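Side-chain contacts in avirulence protein AvrptoB (Pseudomonas syringae, PDB 2FD4), which suppresses programmed cell death and immunity in susceptible plants as a virulence effector, with a C-terminal U-box-like E3 ubiquitin ligase domain, the part modelled here: residues Ala6-Pro9 and Ile10-Gln13; Thr107-Ala110 and Glu111-Ala114. One frame throughout, in Å; residues are numbered along the deposited sequence.

Interaction 1: residues Ala6-Pro9 and Ile10-Gln13; sequences ALDP and IASQ
D8 OD1 takes two backbone N-H groups at once. I10 N donates to D8 OD1 at 2.8 Å. A11 N donates to D8 OD1 at 2.9 Å. Together with the backbone bond that follows, this is an Asx motif, a local turn in the loop ahead of strand 18-21. Both donors come from the anti side of the carboxylate oxygen, but they reach it from opposite faces of its plane. The D8 side chain is set for this by CG standing anti to the backbone N (chi1 -176°), which carries the carboxylate forward to I10 N and A11 N. Two N-H groups on one oxygen fix the tilt of the carboxylate and would probably favour its charged form. The D8 side chain also rests on K89 and A92 of helix 88-97, so the turn is set against that helix.

The backbone carbonyl of D8 supplies the second half of the motif. S12 N donates to D8 O at 3.0 Å, where a 3-10 segment has begun at A11. S12 OG adds only a weak bond to the same oxygen. One step further on, Q13 turns its amide back along the chain. Q13 NE2 gives P9 O a nearly straight bond of 3.0 Å, with an N-H...O angle of 172°. P9 O lies almost in the plane of the Q13 amide, and NE2 lies in the carbonyl plane of P9. The strongest partner of NE2 is A110 O, in the 107-114 turn. At the outer end of the turn the contact is apolar: L7 CD1 packs against S12 CB at 3.6 Å.

Interaction 2: residues Thr107-Ala110 and Glu111-Ala114; sequences TLNA and ENIA
N112 and the backbone on either side of L108 form the close-knit part of this turn. The N112 amide uses both of its ends. Its ND2 donates to T107 O at 3.1 Å, and its OD1 accepts from N109 N at 3.0 Å. The first bond keeps T107 O close to the amide plane of N112; the second is fairly straight at 162°. Two bonds in opposite senses fix the rotation of this amide. N112 CG lies between its backbone N and carbonyl carbon (chi1 70°), which swings the amide back over residues 107-109. N112 N in turn bonds N109 O at 3.3 Å and, weakly, N109 OD1. The mutual pattern recalls a capping box with one weak half. Beneath it, L108 CD1 meets I113 CD1 at 4.1 Å, in the buried part of the contact.

The outer side is looser. The exposed E111 bends at chi2, and OE1 comes over the face of the N109 amide, 3.1 Å from N109 CG. The carboxylate and amide planes are nearly perpendicular (84°). Further along, water 1 sits between A110 O and A114 N, accepting from A114 N at 3.0 Å.

The turn leads from the loop after helix 88-97 into helix 113-116. L108 packs on L95, and its side chain is about 4 Å from that of P102, a site inferred to bind E2. I113 reaches M88 and L91 of helix 88-97. L108 and I113 both touch L64 of strand 61-65.

Overall arrangement
Interactions 1 and 2 are separate local turns, far apart in sequence, with centres about 12 Å apart. They touch directly: a probable hydrogen bond from Q13 NE2 to A110 O joins the turns, and I10 CG1 packs on A110 N at 3.7 Å. Both lie partly buried against helix 88-97. Each sends apolar side chains inward, I10 and A11 from the first turn, L108 and I113 from the second, and leaves residues such as P9 and E111 exposed. Their chemistry differs. Interaction 1 gathers backbone donors on a carboxylate before strand 18-21. Interaction 2 relies on neutral amides and a water ahead of helix 113-116, and it lies nearer the inferred E2-binding site at P102.

Interaction 1: residues Ala6-Pro9 and Ile10-Gln13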
ATOM      1  N   ALA A   6       2.556  -6.136 -18.379  1.00 47.80           N
ATOM      2  CA  ALA A   6       3.367  -6.726 -17.309  1.00 48.00           C
ATOM      3  C   ALA A   6       2.536  -6.960 -16.064  1.00 48.91           C
ATOM      4  O   ALA A   6       1.717  -6.114 -15.687  1.00 49.26           O
ATOM      5  CB  ALA A   6       4.496  -5.806 -16.970  1.00 47.88           C
ATOM      6  N   LEU A   7       2.762  -8.092 -15.421  1.00 48.83           N
ATOM      7  CA  LEU A   7       2.215  -8.331 -14.111  1.00 49.33           C
ATOM      8  C   LEU A   7       3.239  -8.030 -13.044  1.00 49.23           C
ATOM      9  O   LEU A   7       4.214  -8.752 -12.872  1.00 48.71           O
ATOM     10  CB  LEU A   7       1.769  -9.786 -13.965  1.00 49.96           C
ATOM     11  CG  LEU A   7       1.049 -10.055 -12.612  1.00 50.64           C
ATOM     12  CD1 LEU A   7      -0.223  -9.246 -12.520  1.00 53.41           C
ATOM     13  CD2 LEU A   7       0.801 -11.557 -12.503  1.00 50.11           C
ATOM     14  N   ASP A   8       3.042  -6.953 -12.324  1.00 50.26           N
ATOM     15  CA  ASP A   8       4.069  -6.572 -11.361  1.00 48.64           C
ATOM     16  C   ASP A   8       4.055  -7.548 -10.178  1.00 47.54           C
ATOM     17  O   ASP A   8       2.987  -7.848  -9.653  1.00 48.31           O
ATOM     18  CB  ASP A   8       3.843  -5.137 -10.914  1.00 50.29           C
ATOM     19  CG  ASP A   8       4.906  -4.644 -10.006  1.00 52.09           C
ATOM     20  OD1 ASP A   8       4.878  -5.081  -8.836  1.00 49.58           O
ATOM     21  OD2 ASP A   8       5.787  -3.840 -10.442  1.00 57.33           O
ATOM     22  N   PRO A   9       5.241  -8.087  -9.773  1.00 47.70           N
ATOM     23  CA  PRO A   9       5.415  -9.107  -8.715  1.00 47.33           C
ATOM     24  C   PRO A   9       4.976  -8.648  -7.308  1.00 47.81           C
ATOM     25  O   PRO A   9       4.700  -9.487  -6.422  1.00 46.79           O
ATOM     26  CB  PRO A   9       6.908  -9.402  -8.718  1.00 48.94           C
ATOM     27  CG  PRO A   9       7.510  -8.607  -9.822  1.00 47.97           C
ATOM     28  CD  PRO A   9       6.494  -7.782 -10.489  1.00 47.75           C
ATOM     29  N   ILE A  10       4.944  -7.328  -7.122  1.00 47.80           N
ATOM     30  CA  ILE A  10       4.508  -6.689  -5.861  1.00 47.23           C
ATOM     31  C   ILE A  10       3.038  -6.285  -5.997  1.00 47.51           C
ATOM     32  O   ILE A  10       2.226  -6.740  -5.211  1.00 46.59           O
ATOM     33  CB  ILE A  10       5.391  -5.478  -5.505  1.00 47.50           C
ATOM     34  CG1 ILE A  10       6.819  -5.956  -5.266  1.00 46.26           C
ATOM     35  CG2 ILE A  10       4.808  -4.671  -4.301  1.00 47.83           C
ATOM     36  CD1 ILE A  10       7.790  -4.849  -5.108  1.00 47.71           C
ATOM     37  N   ALA A  11       2.679  -5.488  -7.007  1.00 48.23           N
ATOM     38  CA  ALA A  11       1.285  -5.009  -7.057  1.00 48.73           C
ATOM     39  C   ALA A  11       0.253  -6.160  -7.258  1.00 49.43           C
ATOM     40  O   ALA A  11      -0.951  -6.029  -6.872  1.00 47.85           O
ATOM     41  CB  ALA A  11       1.097  -3.943  -8.119  1.00 49.71           C
ATOM     42  N   SER A  12       0.679  -7.261  -7.886  1.00 48.53           N
ATOM     43  CA  SER A  12      -0.192  -8.430  -8.054  1.00 47.94           C
ATOM     44  C   SER A  12      -0.580  -9.099  -6.692  1.00 47.26           C
ATOM     45  O   SER A  12      -1.495  -9.904  -6.628  1.00 46.85           O
ATOM     46  CB  SER A  12       0.408  -9.460  -8.992  1.00 49.18           C
ATOM     47  OG  SER A  12       1.485 -10.147  -8.353  1.00 47.86           O
ATOM     48  N   GLN A  13       0.083  -8.727  -5.606  1.00 46.89           N
ATOM     49  CA  GLN A  13      -0.304  -9.234  -4.267  1.00 47.75           C
ATOM     50  C   GLN A  13      -1.430  -8.472  -3.564  1.00 47.23           C
ATOM     51  O   GLN A  13      -1.913  -8.872  -2.496  1.00 47.15           O
ATOM     52  CB  GLN A  13       0.922  -9.257  -3.372  1.00 48.55           C
ATOM     53  CG  GLN A  13       1.898 -10.292  -3.802  1.00 48.84           C
ATOM     54  CD  GLN A  13       3.102 -10.372  -2.911  1.00 47.89           C
ATOM     55  OE1 GLN A  13       2.976 -10.679  -1.720  1.00 48.82           O
ATOM     56  NE2 GLN A  13       4.286 -10.107  -3.468  1.00 44.45           N
TER

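Interaction 2: residues Thr107-Ala110 and Glu111-Ala114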
ATOM      1  N   THR A 107      14.746  -3.421   3.954  1.00 47.64           N
ATOM      2  CA  THR A 107      14.475  -4.164   2.710  1.00 47.92           C
ATOM      3  C   THR A 107      12.992  -4.417   2.581  1.00 48.02           C
ATOM      4  O   THR A 107      12.359  -4.917   3.515  1.00 47.72           O
ATOM      5  CB  THR A 107      15.178  -5.524   2.674  1.00 47.83           C
ATOM      6  OG1 THR A 107      16.590  -5.351   2.863  1.00 48.18           O
ATOM      7  CG2 THR A 107      14.894  -6.231   1.340  1.00 48.10           C
ATOM      8  N   LEU A 108      12.450  -4.104   1.414  1.00 47.87           N
ATOM      9  CA  LEU A 108      11.023  -4.293   1.093  1.00 47.72           C
ATOM     10  C   LEU A 108      10.924  -4.672  -0.389  1.00 47.57           C
ATOM     11  O   LEU A 108      11.413  -3.966  -1.264  1.00 46.48           O
ATOM     12  CB  LEU A 108      10.241  -3.025   1.358  1.00 46.17           C
ATOM     13  CG  LEU A 108       8.707  -3.118   1.309  1.00 46.85           C
ATOM     14  CD1 LEU A 108       8.207  -3.946   2.446  1.00 49.53           C
ATOM     15  CD2 LEU A 108       8.099  -1.772   1.395  1.00 48.85           C
ATOM     16  N   ASN A 109      10.291  -5.806  -0.647  1.00 48.32           N
ATOM     17  CA  ASN A 109      10.242  -6.431  -1.982  1.00 47.82           C
ATOM     18  C   ASN A 109       9.030  -7.380  -2.041  1.00 47.66           C
ATOM     19  O   ASN A 109       8.198  -7.400  -1.102  1.00 47.31           O
ATOM     20  CB  ASN A 109      11.605  -7.148  -2.262  1.00 48.14           C
ATOM     21  CG  ASN A 109      11.983  -8.149  -1.191  1.00 47.37           C
ATOM     22  OD1 ASN A 109      11.121  -8.660  -0.486  1.00 49.06           O
ATOM     23  ND2 ASN A 109      13.311  -8.423  -1.031  1.00 48.21           N
ATOM     24  N   ALA A 110       8.894  -8.120  -3.152  1.00 47.24           N
ATOM     25  CA  ALA A 110       7.787  -9.097  -3.334  1.00 47.02           C
ATOM     26  C   ALA A 110       7.742 -10.102  -2.228  1.00 47.28           C
ATOM     27  O   ALA A 110       6.677 -10.555  -1.811  1.00 48.06           O
ATOM     28  CB  ALA A 110       7.894  -9.831  -4.681  1.00 47.75           C
ATOM     29  N   GLU A 111       8.926 -10.476  -1.739  1.00 47.58           N
ATOM     30  CA  GLU A 111       9.029 -11.500  -0.769  1.00 47.47           C
ATOM     31  C   GLU A 111       8.321 -11.143   0.545  1.00 47.39           C
ATOM     32  O   GLU A 111       7.707 -12.006   1.144  1.00 48.86           O
ATOM     33  CB  GLU A 111      10.516 -11.813  -0.533  1.00 48.24           C
ATOM     34  CG  GLU A 111      11.225 -12.501  -1.674  1.00 51.96           C
ATOM     35  CD  GLU A 111      11.234 -11.780  -3.048  1.00 55.85           C
ATOM     36  OE1 GLU A 111      11.484 -10.565  -3.114  1.00 55.73           O
ATOM     37  OE2 GLU A 111      11.046 -12.477  -4.098  1.00 60.78           O
ATOM     38  N   ASN A 112       8.412  -9.902   1.016  1.00 46.82           N
ATOM     39  CA  ASN A 112       7.856  -9.550   2.330  1.00 47.42           C
ATOM     40  C   ASN A 112       6.769  -8.454   2.339  1.00 47.36           C
ATOM     41  O   ASN A 112       6.300  -8.040   3.398  1.00 46.20           O
ATOM     42  CB  ASN A 112       8.988  -9.151   3.291  1.00 47.54           C
ATOM     43  CG  ASN A 112       9.650  -7.804   2.935  1.00 48.98           C
ATOM     44  OD1 ASN A 112       9.453  -7.245   1.850  1.00 49.52           O
ATOM     45  ND2 ASN A 112      10.456  -7.284   3.876  1.00 49.16           N
ATOM     46  N   ILE A 113       6.304  -7.991   1.171  1.00 47.76           N
ATOM     47  CA  ILE A 113       5.374  -6.834   1.170  1.00 46.58           C
ATOM     48  C   ILE A 113       4.090  -7.146   1.975  1.00 47.18           C
ATOM     49  O   ILE A 113       3.526  -6.277   2.658  1.00 46.58           O
ATOM     50  CB  ILE A 113       5.038  -6.406  -0.294  1.00 47.52           C
ATOM     51  CG1 ILE A 113       4.123  -5.186  -0.303  1.00 48.06           C
ATOM     52  CG2 ILE A 113       4.418  -7.530  -1.051  1.00 45.46           C
ATOM     53  CD1 ILE A 113       4.720  -3.975   0.296  1.00 50.07           C
ATOM     54  N   ALA A 114       3.662  -8.400   1.965  1.00 46.42           N
ATOM     55  CA  ALA A 114       2.377  -8.744   2.590  1.00 47.15           C
ATOM     56  C   ALA A 114       2.462  -8.661   4.126  1.00 46.87           C
ATOM     57  O   ALA A 114       1.438  -8.548   4.783  1.00 47.86           O
ATOM     58  CB  ALA A 114       1.938 -10.087   2.185  1.00 48.00           C
TER
HETATM   59  O   HOH W   1       4.653 -10.730   0.318  1.00 36.30           O